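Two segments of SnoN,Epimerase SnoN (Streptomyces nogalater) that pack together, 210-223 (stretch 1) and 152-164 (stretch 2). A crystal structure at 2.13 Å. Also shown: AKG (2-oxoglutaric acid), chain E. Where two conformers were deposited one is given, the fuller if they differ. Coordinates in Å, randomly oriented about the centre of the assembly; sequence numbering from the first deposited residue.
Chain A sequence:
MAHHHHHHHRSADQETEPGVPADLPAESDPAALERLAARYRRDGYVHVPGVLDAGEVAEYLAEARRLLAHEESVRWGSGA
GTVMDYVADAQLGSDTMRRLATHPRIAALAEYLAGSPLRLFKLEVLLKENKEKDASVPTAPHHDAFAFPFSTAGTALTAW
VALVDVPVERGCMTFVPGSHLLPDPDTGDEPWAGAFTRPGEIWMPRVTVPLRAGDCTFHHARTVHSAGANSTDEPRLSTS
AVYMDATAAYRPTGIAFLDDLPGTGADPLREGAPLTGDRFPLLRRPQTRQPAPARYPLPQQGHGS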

# COMPACT_ATOMS: atom_id res chain seq x y z
N PRO A 210 5.70 14.56 2.90
CA PRO A 210 4.70 15.11 1.97
C PRO A 210 5.00 14.72 0.51
O PRO A 210 6.15 14.53 0.14
CB PRO A 210 4.78 16.59 2.19
CG PRO A 210 6.07 16.80 2.85
CD PRO A 210 6.51 15.60 3.52
N LEU A 211 3.93 14.65 -0.26
CA LEU A 211 4.02 14.15 -1.66
C LEU A 211 3.27 15.08 -2.58
O LEU A 211 2.14 15.44 -2.27
CB LEU A 211 3.33 12.76 -1.77
CG LEU A 211 3.92 11.64 -0.98
CD1 LEU A 211 3.10 10.39 -1.24
CD2 LEU A 211 5.36 11.41 -1.41
N ARG A 212 3.86 15.37 -3.72
CA ARG A 212 3.09 15.96 -4.83
C ARG A 212 2.24 14.92 -5.58
O ARG A 212 2.56 13.72 -5.58
CB ARG A 212 4.05 16.63 -5.81
CG ARG A 212 4.85 17.78 -5.13
CD ARG A 212 4.92 19.00 -5.96
NE ARG A 212 3.56 19.66 -6.00
CZ ARG A 212 3.35 20.95 -6.27
NH1 ARG A 212 4.40 21.74 -6.50
NH2 ARG A 212 2.11 21.48 -6.24
N ALA A 213 1.18 15.40 -6.24
CA ALA A 213 0.40 14.54 -7.12
C ALA A 213 1.33 13.79 -8.04
O ALA A 213 2.20 14.39 -8.66
CB ALA A 213 -0.60 15.37 -7.95
N GLY A 214 1.12 12.47 -8.15
CA GLY A 214 1.89 11.59 -9.06
C GLY A 214 3.15 11.02 -8.47
O GLY A 214 3.82 10.23 -9.12
N ASP A 215 3.51 11.51 -7.30
CA ASP A 215 4.60 10.86 -6.50
C ASP A 215 4.07 9.63 -5.85
O ASP A 215 2.84 9.46 -5.63
CB ASP A 215 5.07 11.76 -5.33
CG ASP A 215 5.84 12.98 -5.78
OD1 ASP A 215 5.97 13.27 -6.99
OD2 ASP A 215 6.23 13.73 -4.88
N CYS A 216 4.99 8.73 -5.51
CA CYS A 216 4.60 7.64 -4.60
C CYS A 216 5.64 7.41 -3.54
O CYS A 216 6.80 7.90 -3.61
CB CYS A 216 4.32 6.33 -5.36
SG CYS A 216 5.75 5.48 -5.96
N THR A 217 5.21 6.65 -2.56
CA THR A 217 6.12 5.96 -1.67
C THR A 217 5.98 4.45 -1.88
O THR A 217 4.93 3.96 -2.29
CB THR A 217 5.90 6.30 -0.22
OG1 THR A 217 4.52 6.14 0.14
CG2 THR A 217 6.29 7.74 0.05
N PHE A 218 7.08 3.75 -1.57
CA PHE A 218 7.08 2.34 -1.28
C PHE A 218 7.46 2.13 0.15
O PHE A 218 8.40 2.76 0.65
CB PHE A 218 8.06 1.62 -2.15
CG PHE A 218 7.71 1.61 -3.61
CD1 PHE A 218 8.15 2.62 -4.41
CD2 PHE A 218 6.90 0.60 -4.13
CE1 PHE A 218 7.82 2.65 -5.76
CE2 PHE A 218 6.61 0.59 -5.48
CZ PHE A 218 7.07 1.61 -6.31
N HIS A 219 6.71 1.29 0.85
CA HIS A 219 7.13 0.86 2.19
C HIS A 219 7.02 -0.64 2.42
O HIS A 219 6.03 -1.31 2.07
CB HIS A 219 6.46 1.69 3.30
CG HIS A 219 5.02 1.42 3.50
ND1 HIS A 219 4.05 2.08 2.79
CD2 HIS A 219 4.38 0.63 4.38
CE1 HIS A 219 2.86 1.72 3.25
NE2 HIS A 219 3.03 0.83 4.19
N HIS A 220 8.00 -1.10 3.14
CA HIS A 220 8.10 -2.50 3.61
C HIS A 220 7.01 -2.83 4.62
O HIS A 220 6.56 -2.04 5.40
CB HIS A 220 9.52 -2.69 4.22
CG HIS A 220 9.93 -4.11 4.50
ND1 HIS A 220 9.47 -4.84 5.59
CD2 HIS A 220 10.85 -4.89 3.89
CE1 HIS A 220 10.02 -6.03 5.58
NE2 HIS A 220 10.89 -6.07 4.61
N ALA A 221 6.59 -4.07 4.59
CA ALA A 221 5.50 -4.59 5.42
C ALA A 221 5.80 -4.58 6.93
O ALA A 221 4.87 -4.73 7.72
CB ALA A 221 5.20 -6.03 4.99
N ARG A 222 7.06 -4.50 7.28
CA ARG A 222 7.49 -4.36 8.69
C ARG A 222 7.80 -2.91 9.12
O ARG A 222 8.06 -2.65 10.29
CB ARG A 222 8.65 -5.32 9.04
CG ARG A 222 8.25 -6.82 9.03
CD ARG A 222 9.18 -7.85 9.68
NE ARG A 222 9.51 -7.57 11.07
CZ ARG A 222 8.95 -8.17 12.09
NH1 ARG A 222 8.03 -9.12 11.93
NH2 ARG A 222 9.35 -7.81 13.30
N THR A 223 7.71 -1.95 8.18
CA THR A 223 8.00 -0.55 8.54
C THR A 223 6.82 0.07 9.27
O THR A 223 5.70 0.01 8.79
CB THR A 223 8.30 0.24 7.32
OG1 THR A 223 9.45 -0.32 6.69
CG2 THR A 223 8.56 1.71 7.65
C1 AKG E . -0.69 1.64 4.11
O1 AKG E . -0.16 0.56 4.48
O2 AKG E . -0.68 2.01 2.91
C2 AKG E . -1.31 2.53 5.11
O5 AKG E . -1.31 2.19 6.31
C3 AKG E . -1.94 3.85 4.59
C4 AKG E . -2.41 4.84 5.65
C5 AKG E . -3.05 6.11 5.14
O3 AKG E . -3.10 6.32 3.92
O4 AKG E . -3.59 6.92 5.96
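Stretch 2, residues 152-164: TAGTALTAWVALV

Stretch 2 passes through a short 3-10 segment that ends at Thr 155 and then extends into a strand, 157-162, that runs antiparallel to strand 216-220 of stretch 1. The two strand axes cross at 161° and approach to 4.6 Å, close enough for a regular ladder of backbone hydrogen bonds; together the stretches bury 859 Å².

Trp 160 covers the most surface. It pairs with Thr 217 (CA to CA, 5.2 Å) through two hydrogen bonds, from Trp 160 N to Thr 217 O at 2.8 Å and from Thr 217 N to Trp 160 O at 3.0 Å. Its side chain is on the same face of the sheet as those of Thr 217, Thr 158 and His 219, with chi1 in the t well. Its CZ3 lies 3.7 Å from Leu 211 CD1, while Trp 160 NE1 donates to O3 of the 2-oxoglutarate at 2.8 Å.

Thr 158 sits opposite His 219, bonded in the same double fashion: Thr 158 N to His 219 O is 2.9 Å and His 219 N to Thr 158 O is 3.0 Å. Thr 158 CB lies over one face of the imidazole, 4.0 Å from the centroid of the His 219 ring, in a CH-pi contact. At its edge, near the ring plane, the imidazole meets the ligand, with a weak hydrogen bond from His 219 NE2 to AKG O1 at 3.2 Å. A water also bridges Thr 158 OG1 and His 219 O.

On the other face, Ala 159 fits against Phe 218, its CB 3.7 Å from Phe 218 CE2. Ala 162 continues the ladder beyond strand 216-220: Ala 162 N donates to Asp 215 O at 2.9 Å, and Ala 162 O accepts from Gly 214 N at 2.8 Å. At the other end, Ala 221 N reaches Ala 156 O at 2.9 Å.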

# COMPACT_ATOMS: atom_id res chain seq x y z
N THR A 152 4.52 -14.88 2.77
CA THR A 152 5.64 -13.94 2.62
C THR A 152 5.30 -12.53 3.08
O THR A 152 5.86 -11.57 2.63
CB THR A 152 6.11 -13.91 1.17
OG1 THR A 152 5.01 -13.55 0.33
CG2 THR A 152 6.63 -15.29 0.76
N ALA A 153 4.32 -12.45 3.96
CA ALA A 153 3.86 -11.19 4.53
C ALA A 153 4.98 -10.28 5.02
O ALA A 153 4.97 -9.07 4.77
CB ALA A 153 2.94 -11.49 5.72
N GLY A 154 5.93 -10.90 5.72
CA GLY A 154 7.11 -10.28 6.25
C GLY A 154 8.02 -9.58 5.26
O GLY A 154 8.85 -8.77 5.68
N THR A 155 7.87 -9.84 3.94
CA THR A 155 8.70 -9.13 2.93
C THR A 155 7.85 -8.41 1.87
O THR A 155 8.38 -7.87 0.92
CB THR A 155 9.64 -10.07 2.17
OG1 THR A 155 8.86 -11.13 1.61
CG2 THR A 155 10.67 -10.62 3.11
N ALA A 156 6.56 -8.36 2.09
CA ALA A 156 5.69 -7.63 1.19
C ALA A 156 6.00 -6.15 1.21
O ALA A 156 6.74 -5.59 2.08
CB ALA A 156 4.27 -7.87 1.56
N LEU A 157 5.50 -5.50 0.21
CA LEU A 157 5.64 -4.02 0.13
C LEU A 157 4.42 -3.33 -0.51
O LEU A 157 3.72 -3.92 -1.36
CB LEU A 157 6.90 -3.58 -0.57
CG LEU A 157 7.01 -3.67 -2.06
CD1 LEU A 157 8.35 -3.06 -2.49
CD2 LEU A 157 7.12 -5.13 -2.41
N THR A 158 4.25 -2.07 -0.11
CA THR A 158 3.11 -1.28 -0.48
C THR A 158 3.52 -0.01 -1.28
O THR A 158 4.37 0.70 -0.86
CB THR A 158 2.31 -0.92 0.75
OG1 THR A 158 1.82 -2.11 1.38
CG2 THR A 158 1.16 0.03 0.41
N ALA A 159 2.92 0.20 -2.45
CA ALA A 159 3.04 1.44 -3.22
C ALA A 159 1.86 2.37 -2.95
O ALA A 159 0.72 1.99 -3.18
CB ALA A 159 3.08 1.14 -4.70
N TRP A 160 2.14 3.55 -2.40
CA TRP A 160 1.10 4.51 -2.04
C TRP A 160 1.27 5.67 -3.00
O TRP A 160 2.29 6.35 -2.99
CB TRP A 160 1.29 4.95 -0.60
CG TRP A 160 0.19 5.66 0.15
CD1 TRP A 160 -0.60 5.13 1.12
CD2 TRP A 160 -0.15 7.04 0.06
NE1 TRP A 160 -1.41 6.09 1.64
CE2 TRP A 160 -1.22 7.25 0.95
CE3 TRP A 160 0.23 8.08 -0.83
CZ2 TRP A 160 -1.80 8.48 1.12
CZ3 TRP A 160 -0.38 9.36 -0.67
CH2 TRP A 160 -1.37 9.54 0.32
N VAL A 161 0.27 5.85 -3.85
CA VAL A 161 0.41 6.80 -4.99
C VAL A 161 -0.49 7.99 -4.72
O VAL A 161 -1.73 7.80 -4.57
CB VAL A 161 0.02 6.11 -6.33
CG1 VAL A 161 0.12 7.04 -7.49
CG2 VAL A 161 0.88 4.91 -6.54
N ALA A 162 0.08 9.17 -4.70
CA ALA A 162 -0.70 10.35 -4.50
C ALA A 162 -1.41 10.77 -5.82
O ALA A 162 -0.75 10.93 -6.81
CB ALA A 162 0.16 11.50 -4.06
N LEU A 163 -2.74 10.89 -5.76
CA LEU A 163 -3.52 11.35 -6.88
C LEU A 163 -3.83 12.85 -6.83
O LEU A 163 -4.33 13.40 -7.79
CB LEU A 163 -4.78 10.51 -7.05
CG LEU A 163 -4.53 9.01 -7.31
CD1 LEU A 163 -5.82 8.29 -7.36
CD2 LEU A 163 -3.78 8.84 -8.59
N VAL A 164 -3.53 13.49 -5.69
CA VAL A 164 -3.55 14.92 -5.53
C VAL A 164 -2.32 15.30 -4.72
O VAL A 164 -1.63 14.45 -4.21
CB VAL A 164 -4.78 15.39 -4.73
CG1 VAL A 164 -6.09 15.08 -5.50
CG2 VAL A 164 -4.82 14.75 -3.37
O HOH W 1 3.70 -2.62 3.17